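PDB 4QGR: DegT/DnrJ/EryC1/StrS aminotransferase from Brucella abortus 2308, which probably acts as a pyridoxal-phosphate-dependent aminotransferase of the DegT/DnrJ/EryC1/StrS family. Local coordinates for residues K279-V284 with G372-F377; Y298-E303 with L354-H359. All blocks are in the same frame, centred on the assembly; numbering follows the deposited sequence.

Contact 1 of 2, residues K279-V284 with G372-F377; sequences KDVVKV and GVIRGF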
ATOM      1  N   LYS A 279      18.051 -35.404  10.475  1.00 24.25           N
ATOM      2  CA  LYS A 279      16.858 -36.218  10.410  1.00 26.05           C
ATOM      3  C   LYS A 279      16.693 -37.238  11.545  1.00 26.30           C
ATOM      4  O   LYS A 279      15.563 -37.635  11.849  1.00 25.88           O
ATOM      5  CB  LYS A 279      16.779 -36.953   9.064  1.00 27.43           C
ATOM      6  CG  LYS A 279      17.872 -37.949   8.822  1.00 29.95           C
ATOM      7  CD  LYS A 279      17.775 -38.464   7.393  1.00 33.12           C
ATOM      8  CE  LYS A 279      18.984 -39.325   7.056  1.00 36.00           C
ATOM      9  NZ  LYS A 279      18.887 -39.796   5.643  1.00 38.23           N
ATOM     10  N   ASP A 280      17.788 -37.643  12.161  1.00 26.51           N
ATOM     11  CA  ASP A 280      17.712 -38.595  13.266  1.00 27.96           C
ATOM     12  C   ASP A 280      17.493 -38.000  14.653  1.00 27.86           C
ATOM     13  O   ASP A 280      17.275 -38.754  15.603  1.00 29.39           O
ATOM     14  CB  ASP A 280      18.971 -39.470  13.295  1.00 30.10           C
ATOM     15  CG  ASP A 280      20.238 -38.681  13.517  1.00 30.63           C
ATOM     16  OD1 ASP A 280      20.419 -37.540  12.989  1.00 32.18           O
ATOM     17  OD2 ASP A 280      21.100 -39.197  14.227  1.00 31.97           O
ATOM     18  N   VAL A 281      17.594 -36.677  14.803  1.00 26.65           N
ATOM     19  CA  VAL A 281      17.381 -36.032  16.097  1.00 25.73           C
ATOM     20  C   VAL A 281      16.177 -35.068  16.117  1.00 24.57           C
ATOM     21  O   VAL A 281      15.659 -34.767  17.183  1.00 24.08           O
ATOM     22  CB  VAL A 281      18.630 -35.269  16.591  1.00 26.65           C
ATOM     23  CG1 VAL A 281      19.741 -36.229  16.975  1.00 27.95           C
ATOM     24  CG2 VAL A 281      19.126 -34.255  15.559  1.00 26.84           C
ATOM     25  N   VAL A 282      15.759 -34.555  14.956  1.00 22.81           N
ATOM     26  CA  VAL A 282      14.578 -33.717  14.875  1.00 21.32           C
ATOM     27  C   VAL A 282      13.800 -34.067  13.606  1.00 21.19           C
ATOM     28  O   VAL A 282      14.300 -34.770  12.749  1.00 20.72           O
ATOM     29  CB  VAL A 282      14.904 -32.197  14.853  1.00 20.39           C
ATOM     30  CG1 VAL A 282      15.485 -31.745  16.187  1.00 20.83           C
ATOM     31  CG2 VAL A 282      15.810 -31.819  13.696  1.00 19.90           C
ATOM     32  N   LYS A 283      12.586 -33.547  13.499  1.00 20.60           N
ATOM     33  CA  LYS A 283      11.784 -33.764  12.328  1.00 21.06           C
ATOM     34  C   LYS A 283      12.156 -32.719  11.294  1.00 20.51           C
ATOM     35  O   LYS A 283      12.073 -31.529  11.558  1.00 20.35           O
ATOM     36  CB  LYS A 283      10.311 -33.716  12.701  1.00 22.23           C
ATOM     37  CG  LYS A 283       9.339 -33.936  11.565  1.00 23.42           C
ATOM     38  CD  LYS A 283       7.957 -34.284  12.131  1.00 26.04           C
ATOM     39  CE  LYS A 283       6.961 -34.668  11.059  1.00 27.53           C
ATOM     40  NZ  LYS A 283       6.896 -33.610  10.041  1.00 27.34           N
ATOM     41  N   VAL A 284      12.572 -33.175  10.120  1.00 20.06           N
ATOM     42  CA  VAL A 284      13.112 -32.280   9.102  1.00 19.86           C
ATOM     43  C   VAL A 284      12.106 -32.116   7.951  1.00 19.83           C
ATOM     44  O   VAL A 284      11.297 -32.999   7.686  1.00 19.63           O
ATOM     45  CB  VAL A 284      14.504 -32.719   8.564  1.00 20.06           C
ATOM     46  CG1 VAL A 284      15.545 -32.748   9.678  1.00 20.05           C
ATOM     47  CG2 VAL A 284      14.449 -34.066   7.863  1.00 20.92           C
ATOM     48  N   GLY A 372      25.802 -28.977  14.950  1.00 22.25           N
ATOM     49  CA  GLY A 372      26.463 -29.499  16.137  1.00 23.16           C
ATOM     50  C   GLY A 372      25.674 -29.187  17.399  1.00 23.00           C
ATOM     51  O   GLY A 372      25.576 -29.997  18.299  1.00 22.98           O
ATOM     52  N   VAL A 373      25.127 -27.989  17.475  1.00 22.78           N
ATOM     53  CA  VAL A 373      24.446 -27.588  18.686  1.00 23.09           C
ATOM     54  C   VAL A 373      23.152 -28.364  18.811  1.00 22.89           C
ATOM     55  O   VAL A 373      22.797 -28.819  19.915  1.00 22.57           O
ATOM     56  CB  VAL A 373      24.195 -26.058  18.714  1.00 23.76           C
ATOM     57  CG1 VAL A 373      23.325 -25.674  19.904  1.00 24.46           C
ATOM     58  CG2 VAL A 373      25.506 -25.305  18.765  1.00 23.96           C
ATOM     59  N   ILE A 374      22.452 -28.548  17.682  1.00 22.16           N
ATOM     60  CA  ILE A 374      21.185 -29.254  17.694  1.00 22.06           C
ATOM     61  C   ILE A 374      21.404 -30.737  18.081  1.00 23.70           C
ATOM     62  O   ILE A 374      20.696 -31.271  18.942  1.00 24.21           O
ATOM     63  CB  ILE A 374      20.449 -29.127  16.339  1.00 21.28           C
ATOM     64  CG1 ILE A 374      20.095 -27.658  16.077  1.00 20.86           C
ATOM     65  CG2 ILE A 374      19.183 -29.993  16.312  1.00 21.82           C
ATOM     66  CD1 ILE A 374      19.544 -27.366  14.705  1.00 19.59           C
ATOM     67  N   ARG A 375      22.389 -31.377  17.467  1.00 23.86           N
ATOM     68  CA  ARG A 375      22.699 -32.775  17.752  1.00 25.99           C
ATOM     69  C   ARG A 375      23.119 -32.934  19.233  1.00 26.87           C
ATOM     70  O   ARG A 375      22.681 -33.861  19.939  1.00 27.32           O
ATOM     71  CB  ARG A 375      23.806 -33.279  16.818  1.00 26.78           C
ATOM     72  CG  ARG A 375      23.390 -33.349  15.345  1.00 27.67           C
ATOM     73  CD  ARG A 375      24.448 -34.031  14.498  1.00 28.80           C
ATOM     74  NE  ARG A 375      24.482 -35.440  14.875  1.00 30.84           N
ATOM     75  CZ  ARG A 375      23.600 -36.343  14.458  1.00 31.23           C
ATOM     76  NH1 ARG A 375      22.630 -36.015  13.606  1.00 31.35           N
ATOM     77  NH2 ARG A 375      23.673 -37.579  14.892  1.00 34.59           N
ATOM     78  N   GLY A 376      23.934 -31.989  19.705  1.00 27.11           N
ATOM     79  CA  GLY A 376      24.417 -32.007  21.078  1.00 27.35           C
ATOM     80  C   GLY A 376      23.282 -31.858  22.067  1.00 27.43           C
ATOM     81  O   GLY A 376      23.246 -32.549  23.076  1.00 27.11           O
ATOM     82  N   PHE A 377      22.351 -30.940  21.789  1.00 26.85           N
ATOM     83  CA  PHE A 377      21.161 -30.765  22.612  1.00 26.97           C
ATOM     84  C   PHE A 377      20.403 -32.068  22.770  1.00 27.68           C
ATOM     85  O   PHE A 377      19.896 -32.358  23.852  1.00 28.00           O
ATOM     86  CB  PHE A 377      20.203 -29.718  21.999  1.00 26.14           C
ATOM     87  CG  PHE A 377      18.980 -29.446  22.848  1.00 26.42           C
ATOM     88  CD1 PHE A 377      19.069 -28.654  23.994  1.00 26.47           C
ATOM     89  CD2 PHE A 377      17.750 -30.002  22.521  1.00 26.67           C
ATOM     90  CE1 PHE A 377      17.952 -28.422  24.772  1.00 26.40           C
ATOM     91  CE2 PHE A 377      16.620 -29.755  23.296  1.00 26.65           C
ATOM     92  CZ  PHE A 377      16.730 -28.972  24.428  1.00 26.53           C
TER
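Asp280 holds its CG between the backbone N and the carbonyl carbon (chi1 62°), while Arg375, on helix 364-377, bends its chain at chi3 (69°) to place NE. Asp280 OD1 lies at the guanidinium edge, near its plane. Arg375 NH1 lies 2.8 Å from Asp280 OD1, and Arg375 NH2 lies 3.1 Å from Asp280 OD2. Each oxygen uses its syn lone pair, and the two planes are only 16° apart. This is the end-on, two-bond salt bridge for which the matched spacing of carboxylate oxygens and terminal guanidinium nitrogens suits Asp and Arg. Arg375 NH1 also makes a weak hydrogen bond to Ala277 O, near the C-terminal end of helix 247-278.

Beside the ion pair, Val281 CG1 lies over one guanidinium face, displaced toward its rim, and Val281 CG2 comes within 4.4 Å of Arg375 CG. Farther inward the contact is apolar: Ile374 CG2 meets Val282 CG1 at 4.1 Å and Val281 CG2 at 4.3 Å, beta-branched chains whose methyl groups project from loop and helix. Leu278 and Leu312 also touch Ile374. The arrangement, away from the cofactor site, is a bidentate Asp-Arg salt bridge at the exposed edge of a small aliphatic contact, joining the loop after the long helix 247-278 to the C-terminal helix of the aminotransferase fold.

Contact 2 of 2, residues Y298-E303 with L354-H359; sequences YSIESE and LSLPMH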
ATOM      1  N   TYR A 298      13.504 -22.552   6.921  1.00 12.68           N
ATOM      2  CA  TYR A 298      13.915 -23.946   7.087  1.00 12.86           C
ATOM      3  C   TYR A 298      13.383 -24.345   8.459  1.00 13.07           C
ATOM      4  O   TYR A 298      13.913 -23.923   9.488  1.00 12.86           O
ATOM      5  CB  TYR A 298      15.419 -24.119   6.995  1.00 13.52           C
ATOM      6  CG  TYR A 298      15.793 -25.585   7.187  1.00 13.55           C
ATOM      7  CD1 TYR A 298      16.005 -26.105   8.470  1.00 14.51           C
ATOM      8  CD2 TYR A 298      15.783 -26.456   6.132  1.00 13.69           C
ATOM      9  CE1 TYR A 298      16.289 -27.473   8.661  1.00 14.74           C
ATOM     10  CE2 TYR A 298      16.053 -27.827   6.316  1.00 14.47           C
ATOM     11  CZ  TYR A 298      16.274 -28.321   7.588  1.00 14.88           C
ATOM     12  OH  TYR A 298      16.554 -29.666   7.793  1.00 16.56           O
ATOM     13  N   SER A 299      12.270 -25.077   8.459  1.00 13.29           N
ATOM     14  CA  SER A 299      11.499 -25.321   9.656  1.00 13.08           C
ATOM     15  C   SER A 299      11.527 -26.792  10.080  1.00 13.82           C
ATOM     16  O   SER A 299      11.086 -27.673   9.313  1.00 14.48           O
ATOM     17  CB  SER A 299      10.065 -24.870   9.440  1.00 13.06           C
ATOM     18  OG  SER A 299       9.985 -23.449   9.212  1.00 12.12           O
ATOM     19  N   ILE A 300      11.964 -27.008  11.317  1.00 14.20           N
ATOM     20  CA  ILE A 300      12.077 -28.324  11.945  1.00 15.51           C
ATOM     21  C   ILE A 300      11.057 -28.432  13.070  1.00 16.12           C
ATOM     22  O   ILE A 300      10.457 -27.436  13.450  1.00 15.65           O
ATOM     23  CB  ILE A 300      13.480 -28.582  12.522  1.00 16.21           C
ATOM     24  CG1 ILE A 300      13.812 -27.557  13.609  1.00 16.40           C
ATOM     25  CG2 ILE A 300      14.470 -28.557  11.378  1.00 15.93           C
ATOM     26  CD1 ILE A 300      14.886 -27.936  14.572  1.00 17.58           C
ATOM     27  N   GLU A 301      10.852 -29.632  13.587  1.00 17.11           N
ATOM     28  CA  GLU A 301      10.140 -29.800  14.843  1.00 18.45           C
ATOM     29  C   GLU A 301      11.033 -30.532  15.810  1.00 18.07           C
ATOM     30  O   GLU A 301      11.716 -31.467  15.439  1.00 19.24           O
ATOM     31  CB  GLU A 301       8.824 -30.553  14.671  1.00 20.21           C
ATOM     32  CG  GLU A 301       7.847 -29.895  13.722  1.00 20.38           C
ATOM     33  CD  GLU A 301       6.724 -30.829  13.312  1.00 22.31           C
ATOM     34  OE1 GLU A 301       6.266 -31.604  14.153  1.00 23.80           O
ATOM     35  OE2 GLU A 301       6.314 -30.788  12.154  1.00 23.10           O
ATOM     36  N   SER A 302      11.018 -30.118  17.062  1.00 18.71           N
ATOM     37  CA  SER A 302      11.874 -30.698  18.084  1.00 19.12           C
ATOM     38  C   SER A 302      11.146 -30.935  19.392  1.00 19.67           C
ATOM     39  O   SER A 302      10.311 -30.131  19.775  1.00 19.48           O
ATOM     40  CB  SER A 302      13.040 -29.742  18.343  1.00 19.34           C
ATOM     41  OG  SER A 302      13.888 -30.215  19.362  1.00 20.09           O
ATOM     42  N   GLU A 303      11.478 -32.044  20.075  1.00 20.60           N
ATOM     43  CA  GLU A 303      11.178 -32.196  21.509  1.00 21.76           C
ATOM     44  C   GLU A 303      11.887 -31.055  22.246  1.00 21.87           C
ATOM     45  O   GLU A 303      12.943 -30.604  21.795  1.00 22.35           O
ATOM     46  CB  GLU A 303      11.679 -33.544  22.055  1.00 22.73           C
ATOM     47  N   LEU A 354      10.312 -24.865  14.819  1.00 14.13           N
ATOM     48  CA  LEU A 354      11.358 -23.846  14.907  1.00 14.12           C
ATOM     49  C   LEU A 354      12.029 -23.661  13.565  1.00 13.61           C
ATOM     50  O   LEU A 354      12.272 -24.636  12.872  1.00 13.35           O
ATOM     51  CB  LEU A 354      12.387 -24.274  15.951  1.00 15.29           C
ATOM     52  CG  LEU A 354      13.475 -23.225  16.272  1.00 15.67           C
ATOM     53  CD1 LEU A 354      12.878 -21.957  16.870  1.00 15.94           C
ATOM     54  CD2 LEU A 354      14.531 -23.814  17.195  1.00 17.20           C
ATOM     55  N   SER A 355      12.249 -22.407  13.164  1.00 12.78           N
ATOM     56  CA  SER A 355      12.947 -22.116  11.929  1.00 13.11           C
ATOM     57  C   SER A 355      14.407 -21.715  12.176  1.00 13.23           C
ATOM     58  O   SER A 355      14.708 -20.992  13.112  1.00 13.39           O
ATOM     59  CB  SER A 355      12.209 -21.055  11.112  1.00 12.66           C
ATOM     60  OG  SER A 355      10.859 -21.469  10.882  1.00 12.79           O
ATOM     61  N   LEU A 356      15.311 -22.278  11.382  1.00 13.63           N
ATOM     62  CA  LEU A 356      16.778 -22.126  11.562  1.00 13.91           C
ATOM     63  C   LEU A 356      17.327 -21.136  10.525  1.00 13.59           C
ATOM     64  O   LEU A 356      16.687 -20.887   9.507  1.00 13.72           O
ATOM     65  CB  LEU A 356      17.466 -23.480  11.336  1.00 14.65           C
ATOM     66  CG  LEU A 356      16.919 -24.643  12.152  1.00 15.57           C
ATOM     67  CD1 LEU A 356      17.736 -25.908  11.882  1.00 16.18           C
ATOM     68  CD2 LEU A 356      16.982 -24.272  13.642  1.00 16.03           C
ATOM     69  N   PRO A 357      18.523 -20.579  10.755  1.00 13.72           N
ATOM     70  CA  PRO A 357      19.107 -19.719   9.756  1.00 13.09           C
ATOM     71  C   PRO A 357      19.082 -20.363   8.368  1.00 13.27           C
ATOM     72  O   PRO A 357      19.413 -21.522   8.205  1.00 13.18           O
ATOM     73  CB  PRO A 357      20.538 -19.528  10.248  1.00 13.55           C
ATOM     74  CG  PRO A 357      20.409 -19.647  11.757  1.00 13.70           C
ATOM     75  CD  PRO A 357      19.396 -20.738  11.939  1.00 13.91           C
ATOM     76  N   MET A 358      18.616 -19.624   7.388  1.00 13.45           N
ATOM     77  CA  MET A 358      18.424 -20.171   6.063  1.00 14.57           C
ATOM     78  C   MET A 358      18.501 -19.034   5.075  1.00 13.88           C
ATOM     79  O   MET A 358      17.672 -18.161   5.090  1.00 13.97           O
ATOM     80  CB  MET A 358      17.079 -20.840   5.939  1.00 15.98           C
ATOM     81  CG  MET A 358      16.738 -21.239   4.490  1.00 17.21           C
ATOM     82  SD  MET A 358      17.977 -22.180   3.526  1.00 23.20           S
ATOM     83  CE  MET A 358      17.888 -23.627   4.454  1.00 21.15           C
ATOM     84  N   HIS A 359      19.570 -19.020   4.287  1.00 14.40           N
ATOM     85  CA  HIS A 359      19.762 -18.040   3.221  1.00 14.27           C
ATOM     86  C   HIS A 359      20.896 -18.557   2.332  1.00 14.64           C
ATOM     87  O   HIS A 359      21.611 -19.492   2.727  1.00 14.78           O
ATOM     88  CB  HIS A 359      20.064 -16.645   3.793  1.00 14.68           C
ATOM     89  CG  HIS A 359      21.199 -16.594   4.759  1.00 15.10           C
ATOM     90  ND1 HIS A 359      22.508 -16.444   4.363  1.00 15.71           N
ATOM     91  CD2 HIS A 359      21.237 -16.731   6.104  1.00 15.40           C
ATOM     92  CE1 HIS A 359      23.286 -16.408   5.420  1.00 15.96           C
ATOM     93  NE2 HIS A 359      22.546 -16.586   6.493  1.00 15.57           N
TER
HETATM   94  O   HOH W   1      14.370 -20.253   8.335  1.00 12.26           O
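Ile300 and Leu354 form an antiparallel hydrogen-bonded pair in the small two-stranded sheet of 298-301 and 353-356. Ile300 N donates to Leu354 O and Leu354 N to Ile300 O, both at 2.9 Å, and a further bond runs from Leu356 N to Tyr298 O. Beyond it, a water accepts from Tyr298 N and donates to Leu356 O, bridging the strands where they part.

Between these bonds Ser299 faces Ser355 as a non-hydrogen-bonded pair, with CA atoms 4.2 Å apart. Both serines hold OG anti to the carbonyl carbon (chi1 -63° and -55°), and the hydroxyls meet with Ser299 OG 2.7 Å from Ser355 OG. Serine suits this pair because its short side chain lets two hydroxyls bond across closely spaced backbones. The two CA-H groups add contacts to carbonyls: Ser355 CA lies 3.2 Å from Tyr298 O, and Ser299 CA approaches Leu354 O.

The other face, bearing Tyr298, Ile300, Leu354 and Leu356, is largely apolar. Tyr298 and Leu356 run side by side in the same direction, and Leu356 CD1 reaches the ring edge 3.8 Å from Tyr298 CD1; it also touches Ile300 CG2. From the loop beyond the strand, Met358 bends at chi2 and chi3, and its flexible thioether chain puts CE 3.6 Å from Tyr298 CB. The ring of Tyr298 stacks with that of Tyr274 on helix 247-278, and its hydroxyl bonds to Asn275.

The chemistry thus divides by face. On the serine side one hydroxyl donates to the other, holding a polar pair between buried residues, whereas aliphatic and aromatic groups on the other side meet the helices, and the bridging water supplies partners for a buried N-H and carbonyl where direct strand pairing gives out.

How the contacts relate
Contact 2 is nested within the chain loop closed by contact 1, and their centres lie 10 Å apart. Strand 353-356 leads on to helix 364-377, so one chain passage supplies a partner to each contact. They meet in an apolar junction, where Ile374 CD1 is 3.7 Å from Leu356 CD1, and along the backbone, where Lys283 and Glu301 hydrogen-bond. The side chains of these two form a weak, long ion pair, with Lys283 NZ 3.6 Å from Glu301 OE2. Contact 1 lies farther out, away from the cofactor site. Contact 2 is nearer the cofactor: the Ser355 side chain is about 11 Å from bound pyridoxal phosphate, and that of Ser299 about 7 Å from the side chain of Gln173, which binds it.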